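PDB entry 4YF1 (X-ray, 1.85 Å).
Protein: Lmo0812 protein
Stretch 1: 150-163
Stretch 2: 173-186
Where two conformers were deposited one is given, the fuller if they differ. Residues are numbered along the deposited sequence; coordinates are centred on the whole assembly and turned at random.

Stretch 1, residues 150-163: QKWYNQGIKNNMEY
Stretch 2, residues 173-186: FFDEYARLVKWIFK

Two carboxylates of like charge face each other at one end of this helix pair, with Glu 162 OE2 and Asp 175 OD1 only 4.4 Å apart, and a single water reconciles them. It donates to both, at 2.5 Å from Glu 162 OE2 and 2.6 Å from Asp 175 OD1, so each negative oxygen meets a proton rather than the other oxygen. The example illustrates a general principle: packing that is largely apolar can tolerate repulsion at its margin when solvent supplies the hydrogens.

The rest is a helix pair of ordinary design. Residues 150 onward and 173-184 are helical, both helices beginning earlier in the chain; their axes approach to 9.9 Å with N-to-C directions 147° apart, roughly antiparallel. CA atoms pair as Lys 151 with Phe 185 (6.0 Å), Asn 154 with Val 181 (6.4 Å), Lys 158 with Ala 178 (5.8 Å) and Met 161 with Phe 174 (7.9 Å), steps of three or four residues that keep one face of each helix in contact. The contact buries 705 Å² in total.

Met 161, a selenomethionine, lies within a type I turn from Asn 160 to Tyr 163. Its p, t, t rotamer carries SE to 4.5 Å from the centroid of the Phe 174 ring, obliquely, and to 3.9 Å from Tyr 177 CD2. Beyond it, Met 161 CE reaches Phe 174 O at 3.3 Å and Ala 178 CB at 4.1 Å. Phe 174 has chi1 m.

Tyr 177, chi1 t, points toward the first helix. Ile 157, m at both chi angles, places CG2 3.6 Å from Tyr 177 CE2. Asn 154, chi1 m, also points toward its partner helix, and its CB packs 4.0 Å from Val 181 CG2 and 3.7 Å from Phe 185 CE2.

Phe 185, the first residue to leave helical phi/psi (-112/30), closes the other end. With chi1 at -56° and chi2 at -76°, its ring lies beneath the backbone of Lys 151: CA of Lys 151 stands 3.8 Å from the centroid of the Phe 185 ring, 22° off the normal, a CH-pi contact over the face.

Lysine side chains supply methylenes here. The extended chain of Lys 158 (t, t, t, then m) lays CD 3.9 Å from Val 181 CG1 and 4.2 Å from Ala 178 CB, while its end leads away, Lys 158 NZ donating to Asn 159 OD1 at 2.7 Å.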

ATOM      1  N   GLN A 150       0.261  -8.308 -27.721  1.00 23.88           N
ATOM      2  CA  GLN A 150       1.155  -7.866 -26.644  1.00 23.99           C
ATOM      3  C   GLN A 150       2.183  -6.868 -27.134  1.00 23.90           C
ATOM      4  O   GLN A 150       2.512  -5.905 -26.420  1.00 22.60           O
ATOM      5  CB  GLN A 150       1.802  -9.037 -25.912  1.00 24.58           C
ATOM      6  CG  GLN A 150       0.816  -9.784 -25.032  1.00 25.36           C
ATOM      7  CD  GLN A 150       0.414  -9.029 -23.779  1.00 25.73           C
ATOM      8  OE1 GLN A 150       0.772  -7.873 -23.596  1.00 27.79           O
ATOM      9  NE2 GLN A 150      -0.382  -9.661 -22.939  1.00 25.96           N
ATOM     10  N   LYS A 151       2.673  -7.060 -28.350  1.00 24.55           N
ATOM     11  CA  LYS A 151       3.583  -6.092 -28.945  1.00 25.28           C
ATOM     12  C   LYS A 151       2.911  -4.755 -29.195  1.00 24.30           C
ATOM     13  O   LYS A 151       3.459  -3.683 -28.809  1.00 22.46           O
ATOM     14  CB  LYS A 151       4.117  -6.620 -30.237  1.00 27.71           C
ATOM     15  CG  LYS A 151       5.046  -5.696 -31.006  1.00 29.95           C
ATOM     16  CD  LYS A 151       5.765  -6.558 -32.050  1.00 33.22           C
ATOM     17  CE  LYS A 151       6.677  -5.774 -32.965  1.00 36.55           C
ATOM     18  NZ  LYS A 151       5.925  -5.111 -34.064  1.00 39.35           N
ATOM     19  N   TRP A 152       1.706  -4.815 -29.784  1.00 22.91           N
ATOM     20  CA  TRP A 152       0.941  -3.611 -30.079  1.00 22.28           C
ATOM     21  C   TRP A 152       0.707  -2.816 -28.795  1.00 20.76           C
ATOM     22  O   TRP A 152       0.837  -1.603 -28.786  1.00 20.53           O
ATOM     23  CB  TRP A 152      -0.397  -3.950 -30.746  1.00 22.57           C
ATOM     24  CG  TRP A 152      -1.433  -2.857 -30.658  1.00 22.34           C
ATOM     25  CD1 TRP A 152      -1.542  -1.741 -31.443  1.00 22.65           C
ATOM     26  CD2 TRP A 152      -2.498  -2.781 -29.702  1.00 21.44           C
ATOM     27  NE1 TRP A 152      -2.623  -0.986 -31.031  1.00 21.91           N
ATOM     28  CE2 TRP A 152      -3.216  -1.606 -29.966  1.00 21.49           C
ATOM     29  CE3 TRP A 152      -2.912  -3.604 -28.651  1.00 21.24           C
ATOM     30  CZ2 TRP A 152      -4.323  -1.231 -29.216  1.00 21.61           C
ATOM     31  CZ3 TRP A 152      -4.028  -3.238 -27.906  1.00 21.78           C
ATOM     32  CH2 TRP A 152      -4.720  -2.063 -28.195  1.00 21.55           C
ATOM     33  N   TYR A 153       0.351  -3.523 -27.732  1.00 20.59           N
ATOM     34  CA  TYR A 153       0.030  -2.896 -26.436  1.00 20.44           C
ATOM     35  C   TYR A 153       1.223  -2.194 -25.775  1.00 20.02           C
ATOM     36  O   TYR A 153       1.163  -0.990 -25.459  1.00 19.30           O
ATOM     37  CB  TYR A 153      -0.576  -3.964 -25.512  1.00 21.28           C
ATOM     38  CG  TYR A 153      -0.872  -3.507 -24.112  1.00 22.60           C
ATOM     39  CD1 TYR A 153      -1.443  -2.265 -23.882  1.00 23.17           C
ATOM     40  CD2 TYR A 153      -0.670  -4.351 -23.006  1.00 24.15           C
ATOM     41  CE1 TYR A 153      -1.735  -1.843 -22.604  1.00 24.23           C
ATOM     42  CE2 TYR A 153      -0.984  -3.926 -21.709  1.00 24.43           C
ATOM     43  CZ  TYR A 153      -1.509  -2.676 -21.526  1.00 24.91           C
ATOM     44  OH  TYR A 153      -1.882  -2.219 -20.258  1.00 27.18           O
ATOM     45  N   ASN A 154       2.310  -2.940 -25.603  1.00 20.21           N
ATOM     46  CA  ASN A 154       3.517  -2.427 -24.959  1.00 20.52           C
ATOM     47  C   ASN A 154       4.191  -1.331 -25.780  1.00 20.64           C
ATOM     48  O   ASN A 154       4.624  -0.282 -25.219  1.00 20.23           O
ATOM     49  CB  ASN A 154       4.439  -3.593 -24.605  1.00 20.93           C
ATOM     50  CG  ASN A 154       3.882  -4.428 -23.469  1.00 21.09           C
ATOM     51  OD1 ASN A 154       3.295  -5.529 -23.657  1.00 20.63           O
ATOM     52  ND2 ASN A 154       3.990  -3.901 -22.294  1.00 19.35           N
ATOM     53  N   GLN A 155       4.197  -1.493 -27.106  1.00 20.55           N
ATOM     54  CA  GLN A 155       4.727  -0.430 -27.972  1.00 20.90           C
ATOM     55  C   GLN A 155       3.838   0.806 -27.853  1.00 20.70           C
ATOM     56  O   GLN A 155       4.357   1.961 -27.822  1.00 20.00           O
ATOM     57  CB  GLN A 155       4.872  -0.903 -29.423  1.00 22.03           C
ATOM     58  CG  GLN A 155       6.075  -1.779 -29.546  1.00 22.85           C
ATOM     59  CD  GLN A 155       6.343  -2.219 -30.971  1.00 24.04           C
ATOM     60  OE1 GLN A 155       5.505  -2.084 -31.873  1.00 24.33           O
ATOM     61  NE2 GLN A 155       7.520  -2.692 -31.181  1.00 24.88           N
ATOM     62  N   GLY A 156       2.520   0.593 -27.723  1.00 20.08           N
ATOM     63  CA  GLY A 156       1.591   1.717 -27.530  1.00 19.67           C
ATOM     64  C   GLY A 156       1.900   2.539 -26.255  1.00 19.42           C
ATOM     65  O   GLY A 156       1.883   3.793 -26.290  1.00 18.94           O
ATOM     66  N   ILE A 157       2.148   1.850 -25.140  1.00 19.12           N
ATOM     67  CA  ILE A 157       2.497   2.530 -23.878  1.00 19.46           C
ATOM     68  C   ILE A 157       3.825   3.256 -24.091  1.00 20.09           C
ATOM     69  O   ILE A 157       3.935   4.470 -23.862  1.00 20.19           O
ATOM     70  CB  ILE A 157       2.623   1.549 -22.682  1.00 19.23           C
ATOM     71  CG1 ILE A 157       1.293   0.799 -22.396  1.00 19.22           C
ATOM     72  CG2 ILE A 157       3.078   2.306 -21.425  1.00 19.54           C
ATOM     73  CD1 ILE A 157       0.097   1.686 -22.169  1.00 18.98           C
ATOM     74  N   LYS A 158       4.827   2.512 -24.577  1.00 20.58           N
ATOM     75  CA  LYS A 158       6.141   3.092 -24.807  1.00 22.14           C
ATOM     76  C   LYS A 158       6.106   4.337 -25.699  1.00 22.32           C
ATOM     77  O   LYS A 158       6.732   5.366 -25.367  1.00 21.40           O
ATOM     78  CB  LYS A 158       7.142   2.052 -25.321  1.00 24.30           C
ATOM     79  CG  LYS A 158       8.410   2.649 -25.899  1.00 27.16           C
ATOM     80  CD  LYS A 158       9.239   1.562 -26.545  1.00 30.48           C
ATOM     81  CE  LYS A 158      10.102   2.121 -27.656  1.00 34.02           C
ATOM     82  NZ  LYS A 158       9.273   2.595 -28.814  1.00 34.76           N
ATOM     83  N   ASN A 159       5.346   4.288 -26.790  1.00 21.71           N
ATOM     84  CA  ASN A 159       5.292   5.424 -27.721  1.00 22.30           C
ATOM     85  C   ASN A 159       4.387   6.576 -27.319  1.00 21.28           C
ATOM     86  O   ASN A 159       4.392   7.592 -27.986  1.00 22.23           O
ATOM     87  CB  ASN A 159       4.924   4.927 -29.121  1.00 24.16           C
ATOM     88  CG  ASN A 159       6.021   4.073 -29.708  1.00 25.27           C
ATOM     89  OD1 ASN A 159       7.184   4.263 -29.362  1.00 26.93           O
ATOM     90  ND2 ASN A 159       5.672   3.111 -30.545  1.00 27.10           N
ATOM     91  N   ASN A 160       3.623   6.414 -26.250  1.00 19.74           N
ATOM     92  CA  ASN A 160       2.709   7.476 -25.813  1.00 19.96           C
ATOM     93  C   ASN A 160       3.005   8.024 -24.416  1.00 19.81           C
ATOM     94  O   ASN A 160       2.604   9.163 -24.106  1.00 20.63           O
ATOM     95  CB  ASN A 160       1.267   6.972 -25.915  1.00 19.43           C
ATOM     96  CG  ASN A 160       0.770   6.949 -27.349  1.00 19.67           C
ATOM     97  OD1 ASN A 160       0.385   7.976 -27.891  1.00 20.27           O
ATOM     98  ND2 ASN A 160       0.797   5.776 -27.979  1.00 19.27           N
HETATM   99  N   MSE A 161       3.781   7.284 -23.625  1.00 19.44           N
HETATM  100  CA  MSE A 161       4.042   7.688 -22.217  1.00 19.63           C
HETATM  101  C   MSE A 161       4.711   9.045 -22.061  1.00 20.96           C
HETATM  102  O   MSE A 161       4.470   9.725 -21.054  1.00 21.22           O
HETATM  103  CB  MSE A 161       4.799   6.609 -21.462  1.00 19.11           C
HETATM  104  CG  MSE A 161       6.208   6.429 -22.030  1.00 19.87           C
HETATM  105 SE   MSE A 161       7.129   4.933 -21.179  1.00 19.80          SE
HETATM  106  CE  MSE A 161       8.787   5.161 -22.168  1.00 20.40           C
ATOM    107  N   GLU A 162       5.530   9.463 -23.030  1.00 22.37           N
ATOM    108  CA  GLU A 162       6.201  10.803 -22.935  1.00 24.98           C
ATOM    109  C   GLU A 162       5.411  11.995 -23.486  1.00 24.48           C
ATOM    110  O   GLU A 162       5.793  13.161 -23.252  1.00 25.34           O
ATOM    111  CB  GLU A 162       7.572  10.764 -23.616  1.00 27.28           C
ATOM    112  CG  GLU A 162       8.517   9.769 -22.960  1.00 29.94           C
ATOM    113  CD  GLU A 162       9.944   9.866 -23.473  1.00 34.72           C
ATOM    114  OE1 GLU A 162      10.208  10.619 -24.445  1.00 39.28           O
ATOM    115  OE2 GLU A 162      10.810   9.204 -22.875  1.00 38.72           O
ATOM    116  N   TYR A 163       4.286  11.730 -24.118  1.00 23.91           N
ATOM    117  CA  TYR A 163       3.492  12.769 -24.752  1.00 25.01           C
ATOM    118  C   TYR A 163       3.083  13.868 -23.763  1.00 24.76           C
ATOM    119  O   TYR A 163       2.490  13.594 -22.725  1.00 23.12           O
ATOM    120  CB  TYR A 163       2.238  12.199 -25.404  1.00 26.24           C
ATOM    121  CG  TYR A 163       1.507  13.231 -26.257  1.00 28.23           C
ATOM    122  CD1 TYR A 163       1.984  13.561 -27.530  1.00 30.52           C
ATOM    123  CD2 TYR A 163       0.363  13.880 -25.794  1.00 28.72           C
ATOM    124  CE1 TYR A 163       1.349  14.527 -28.317  1.00 32.36           C
ATOM    125  CE2 TYR A 163      -0.289  14.837 -26.575  1.00 30.70           C
ATOM    126  CZ  TYR A 163       0.212  15.153 -27.834  1.00 32.21           C
ATOM    127  OH  TYR A 163      -0.399  16.098 -28.613  1.00 34.99           O
ATOM    128  N   PHE A 173      12.733   5.612 -14.653  1.00 24.29           N
ATOM    129  CA  PHE A 173      12.162   4.287 -14.901  1.00 22.91           C
ATOM    130  C   PHE A 173      11.426   4.170 -16.234  1.00 22.75           C
ATOM    131  O   PHE A 173      11.259   3.045 -16.721  1.00 21.97           O
ATOM    132  CB  PHE A 173      11.332   3.729 -13.722  1.00 22.41           C
ATOM    133  CG  PHE A 173       9.952   4.328 -13.555  1.00 20.95           C
ATOM    134  CD1 PHE A 173       8.850   3.807 -14.238  1.00 19.71           C
ATOM    135  CD2 PHE A 173       9.735   5.371 -12.634  1.00 21.08           C
ATOM    136  CE1 PHE A 173       7.565   4.299 -14.045  1.00 19.47           C
ATOM    137  CE2 PHE A 173       8.457   5.868 -12.442  1.00 21.04           C
ATOM    138  CZ  PHE A 173       7.366   5.361 -13.143  1.00 20.36           C
ATOM    139  N   PHE A 174      11.030   5.298 -16.846  1.00 22.00           N
ATOM    140  CA  PHE A 174      10.356   5.254 -18.181  1.00 22.44           C
ATOM    141  C   PHE A 174      11.329   4.649 -19.214  1.00 23.50           C
ATOM    142  O   PHE A 174      10.918   3.855 -20.059  1.00 23.13           O
ATOM    143  CB  PHE A 174       9.905   6.650 -18.632  1.00 21.56           C
ATOM    144  CG  PHE A 174       8.574   7.095 -18.081  1.00 20.89           C
ATOM    145  CD1 PHE A 174       8.136   6.722 -16.830  1.00 20.82           C
ATOM    146  CD2 PHE A 174       7.784   7.986 -18.818  1.00 21.39           C
ATOM    147  CE1 PHE A 174       6.926   7.166 -16.347  1.00 21.04           C
ATOM    148  CE2 PHE A 174       6.555   8.411 -18.345  1.00 20.78           C
ATOM    149  CZ  PHE A 174       6.130   8.006 -17.114  1.00 21.54           C
ATOM    150  N   ASP A 175      12.610   5.019 -19.099  0.60 25.41           N
ATOM    151  CA  ASP A 175      13.684   4.514 -19.967  0.60 26.90           C
ATOM    152  C   ASP A 175      13.890   3.000 -19.776  0.60 26.35           C
ATOM    153  O   ASP A 175      14.158   2.287 -20.744  0.60 26.58           O
ATOM    154  CB  ASP A 175      15.007   5.267 -19.702  0.60 30.28           C
ATOM    155  CG  ASP A 175      14.916   6.770 -20.011  0.60 32.44           C
ATOM    156  OD1 ASP A 175      14.157   7.142 -20.930  0.60 34.44           O
ATOM    157  OD2 ASP A 175      15.610   7.578 -19.340  0.60 34.65           O
ATOM    158  N   GLU A 176      13.742   2.515 -18.541  1.00 25.24           N
ATOM    159  CA  GLU A 176      13.880   1.076 -18.241  1.00 25.92           C
ATOM    160  C   GLU A 176      12.754   0.319 -18.946  1.00 24.67           C
ATOM    161  O   GLU A 176      12.969  -0.750 -19.509  1.00 23.38           O
ATOM    162  CB  GLU A 176      13.779   0.711 -16.762  1.00 27.97           C
ATOM    163  CG  GLU A 176      14.860   1.249 -15.879  1.00 32.32           C
ATOM    164  CD  GLU A 176      14.588   0.961 -14.415  1.00 36.19           C
ATOM    165  OE1 GLU A 176      14.347  -0.232 -14.077  1.00 37.30           O
ATOM    166  OE2 GLU A 176      14.647   1.935 -13.620  1.00 37.13           O
ATOM    167  N   TYR A 177      11.551   0.864 -18.874  1.00 22.55           N
ATOM    168  CA  TYR A 177      10.430   0.226 -19.584  1.00 21.05           C
ATOM    169  C   TYR A 177      10.668   0.225 -21.093  1.00 21.57           C
ATOM    170  O   TYR A 177      10.428  -0.814 -21.746  1.00 20.79           O
ATOM    171  CB  TYR A 177       9.111   0.885 -19.261  1.00 20.53           C
ATOM    172  CG  TYR A 177       7.943   0.313 -20.014  1.00 18.81           C
ATOM    173  CD1 TYR A 177       7.454  -0.938 -19.706  1.00 18.91           C
ATOM    174  CD2 TYR A 177       7.327   1.024 -21.028  1.00 19.23           C
ATOM    175  CE1 TYR A 177       6.366  -1.460 -20.381  1.00 18.74           C
ATOM    176  CE2 TYR A 177       6.229   0.507 -21.717  1.00 18.74           C
ATOM    177  CZ  TYR A 177       5.766  -0.735 -21.380  1.00 18.63           C
ATOM    178  OH  TYR A 177       4.691  -1.259 -22.029  1.00 19.40           O
ATOM    179  N   ALA A 178      11.105   1.351 -21.652  1.00 20.96           N
ATOM    180  CA  ALA A 178      11.398   1.419 -23.098  1.00 23.04           C
ATOM    181  C   ALA A 178      12.410   0.337 -23.534  1.00 24.43           C
ATOM    182  O   ALA A 178      12.179  -0.337 -24.553  1.00 24.25           O
ATOM    183  CB  ALA A 178      11.887   2.787 -23.502  1.00 23.93           C
ATOM    184  N   ARG A 179      13.506   0.172 -22.771  1.00 24.71           N
ATOM    185  CA  ARG A 179      14.520  -0.838 -23.072  0.70 26.07           C
ATOM    186  C   ARG A 179      13.936  -2.251 -23.034  1.00 25.90           C
ATOM    187  O   ARG A 179      14.252  -3.069 -23.892  1.00 26.53           O
ATOM    188  CB  ARG A 179      15.745  -0.737 -22.146  0.70 27.62           C
ATOM    189  CG  ARG A 179      16.599   0.507 -22.351  0.70 29.04           C
ATOM    190  CD  ARG A 179      17.941   0.420 -21.606  0.70 31.28           C
ATOM    191  NE  ARG A 179      17.811   0.078 -20.182  0.70 31.26           N
ATOM    192  CZ  ARG A 179      17.644   0.947 -19.181  0.70 32.27           C
ATOM    193  NH1 ARG A 179      17.558   2.257 -19.400  0.70 33.38           N
ATOM    194  NH2 ARG A 179      17.538   0.497 -17.938  0.70 32.60           N
ATOM    195  N   LEU A 180      13.097  -2.537 -22.033  1.00 24.75           N
ATOM    196  CA  LEU A 180      12.443  -3.838 -21.961  1.00 25.63           C
ATOM    197  C   LEU A 180      11.539  -4.116 -23.162  1.00 26.06           C
ATOM    198  O   LEU A 180      11.523  -5.255 -23.681  1.00 27.14           O
ATOM    199  CB  LEU A 180      11.633  -4.024 -20.679  1.00 26.20           C
ATOM    200  CG  LEU A 180      12.363  -4.585 -19.490  1.00 28.94           C
ATOM    201  CD1 LEU A 180      11.539  -4.437 -18.241  1.00 29.66           C
ATOM    202  CD2 LEU A 180      12.689  -6.048 -19.734  1.00 30.37           C
ATOM    203  N   VAL A 181      10.763  -3.111 -23.590  1.00 25.24           N
ATOM    204  CA  VAL A 181       9.879  -3.296 -24.756  1.00 25.42           C
ATOM    205  C   VAL A 181      10.700  -3.603 -26.008  1.00 27.67           C
ATOM    206  O   VAL A 181      10.348  -4.525 -26.783  1.00 27.38           O
ATOM    207  CB  VAL A 181       8.937  -2.090 -24.945  1.00 25.40           C
ATOM    208  CG1 VAL A 181       8.157  -2.164 -26.257  1.00 25.22           C
ATOM    209  CG2 VAL A 181       7.981  -2.022 -23.765  1.00 24.27           C
ATOM    210  N   LYS A 182      11.785  -2.859 -26.193  0.60 28.26           N
ATOM    211  CA  LYS A 182      12.693  -3.054 -27.332  0.60 31.60           C
ATOM    212  C   LYS A 182      13.344  -4.443 -27.305  0.60 32.51           C
ATOM    213  O   LYS A 182      13.490  -5.093 -28.356  0.60 34.03           O
ATOM    214  CB  LYS A 182      13.765  -1.962 -27.345  0.60 33.44           C
ATOM    215  CG  LYS A 182      14.668  -1.962 -28.572  0.60 37.26           C
ATOM    216  CD  LYS A 182      15.552  -0.725 -28.599  0.60 38.90           C
ATOM    217  CE  LYS A 182      16.421  -0.677 -29.845  0.60 42.71           C
ATOM    218  NZ  LYS A 182      17.329   0.507 -29.834  0.60 44.66           N
ATOM    219  N   TRP A 183      13.700  -4.910 -26.108  1.00 32.00           N
ATOM    220  CA  TRP A 183      14.328  -6.233 -25.941  1.00 33.90           C
ATOM    221  C   TRP A 183      13.345  -7.376 -26.213  1.00 33.79           C
ATOM    222  O   TRP A 183      13.659  -8.312 -26.948  1.00 34.77           O
ATOM    223  CB  TRP A 183      14.891  -6.418 -24.523  1.00 36.48           C
ATOM    224  CG  TRP A 183      15.804  -7.650 -24.393  1.00 41.77           C
ATOM    225  CD1 TRP A 183      17.157  -7.685 -24.590  1.00 44.60           C
ATOM    226  CD2 TRP A 183      15.418  -8.991 -24.038  1.00 43.55           C
ATOM    227  NE1 TRP A 183      17.634  -8.959 -24.389  1.00 47.29           N
ATOM    228  CE2 TRP A 183      16.593  -9.780 -24.047  1.00 47.45           C
ATOM    229  CE3 TRP A 183      14.196  -9.604 -23.728  1.00 43.82           C
ATOM    230  CZ2 TRP A 183      16.581 -11.164 -23.761  1.00 49.26           C
ATOM    231  CZ3 TRP A 183      14.183 -10.983 -23.424  1.00 47.10           C
ATOM    232  CH2 TRP A 183      15.371 -11.743 -23.450  1.00 47.85           C
ATOM    233  N   ILE A 184      12.177  -7.317 -25.596  1.00 30.45           N
ATOM    234  CA  ILE A 184      11.187  -8.358 -25.761  1.00 31.81           C
ATOM    235  C   ILE A 184      10.544  -8.388 -27.166  1.00 32.97           C
ATOM    236  O   ILE A 184      10.389  -9.462 -27.729  1.00 33.44           O
ATOM    237  CB  ILE A 184      10.106  -8.275 -24.671  1.00 31.17           C
ATOM    238  CG1 ILE A 184      10.736  -8.546 -23.303  1.00 32.17           C
ATOM    239  CG2 ILE A 184       8.948  -9.245 -24.936  1.00 31.32           C
ATOM    240  CD1 ILE A 184       9.830  -8.252 -22.136  1.00 31.75           C
ATOM    241  N   PHE A 185      10.216  -7.227 -27.732  1.00 32.44           N
ATOM    242  CA  PHE A 185       9.469  -7.144 -29.005  1.00 35.03           C
ATOM    243  C   PHE A 185      10.240  -6.604 -30.225  1.00 40.32           C
ATOM    244  O   PHE A 185       9.644  -5.975 -31.105  1.00 45.14           O
ATOM    245  CB  PHE A 185       8.192  -6.286 -28.786  1.00 31.17           C
ATOM    246  CG  PHE A 185       7.296  -6.794 -27.684  1.00 28.91           C
ATOM    247  CD1 PHE A 185       6.490  -7.906 -27.878  1.00 28.75           C
ATOM    248  CD2 PHE A 185       7.230  -6.147 -26.459  1.00 26.68           C
ATOM    249  CE1 PHE A 185       5.641  -8.361 -26.879  1.00 27.59           C
ATOM    250  CE2 PHE A 185       6.395  -6.605 -25.455  1.00 25.89           C
ATOM    251  CZ  PHE A 185       5.600  -7.721 -25.664  1.00 27.87           C
ATOM    252  N   LYS A 186      11.548  -6.827 -30.274  1.00 46.46           N
ATOM    253  CA  LYS A 186      12.363  -6.369 -31.421  1.00 53.42           C
ATOM    254  C   LYS A 186      11.952  -7.020 -32.746  1.00 55.36           C
ATOM    255  O   LYS A 186      11.795  -8.235 -32.820  1.00 57.44           O
ATOM    256  CB  LYS A 186      13.864  -6.609 -31.171  1.00 59.34           C
ATOM    257  CG  LYS A 186      14.220  -7.969 -30.568  1.00 63.14           C
ATOM    258  CD  LYS A 186      15.705  -8.071 -30.245  1.00 67.23           C
ATOM    259  CE  LYS A 186      15.990  -9.255 -29.328  1.00 69.90           C
ATOM    260  NZ  LYS A 186      15.486 -10.540 -29.892  1.00 71.42           N
TER
HETATM  261  O   HOH W   1      11.588   7.247 -21.440  0.50 34.20           O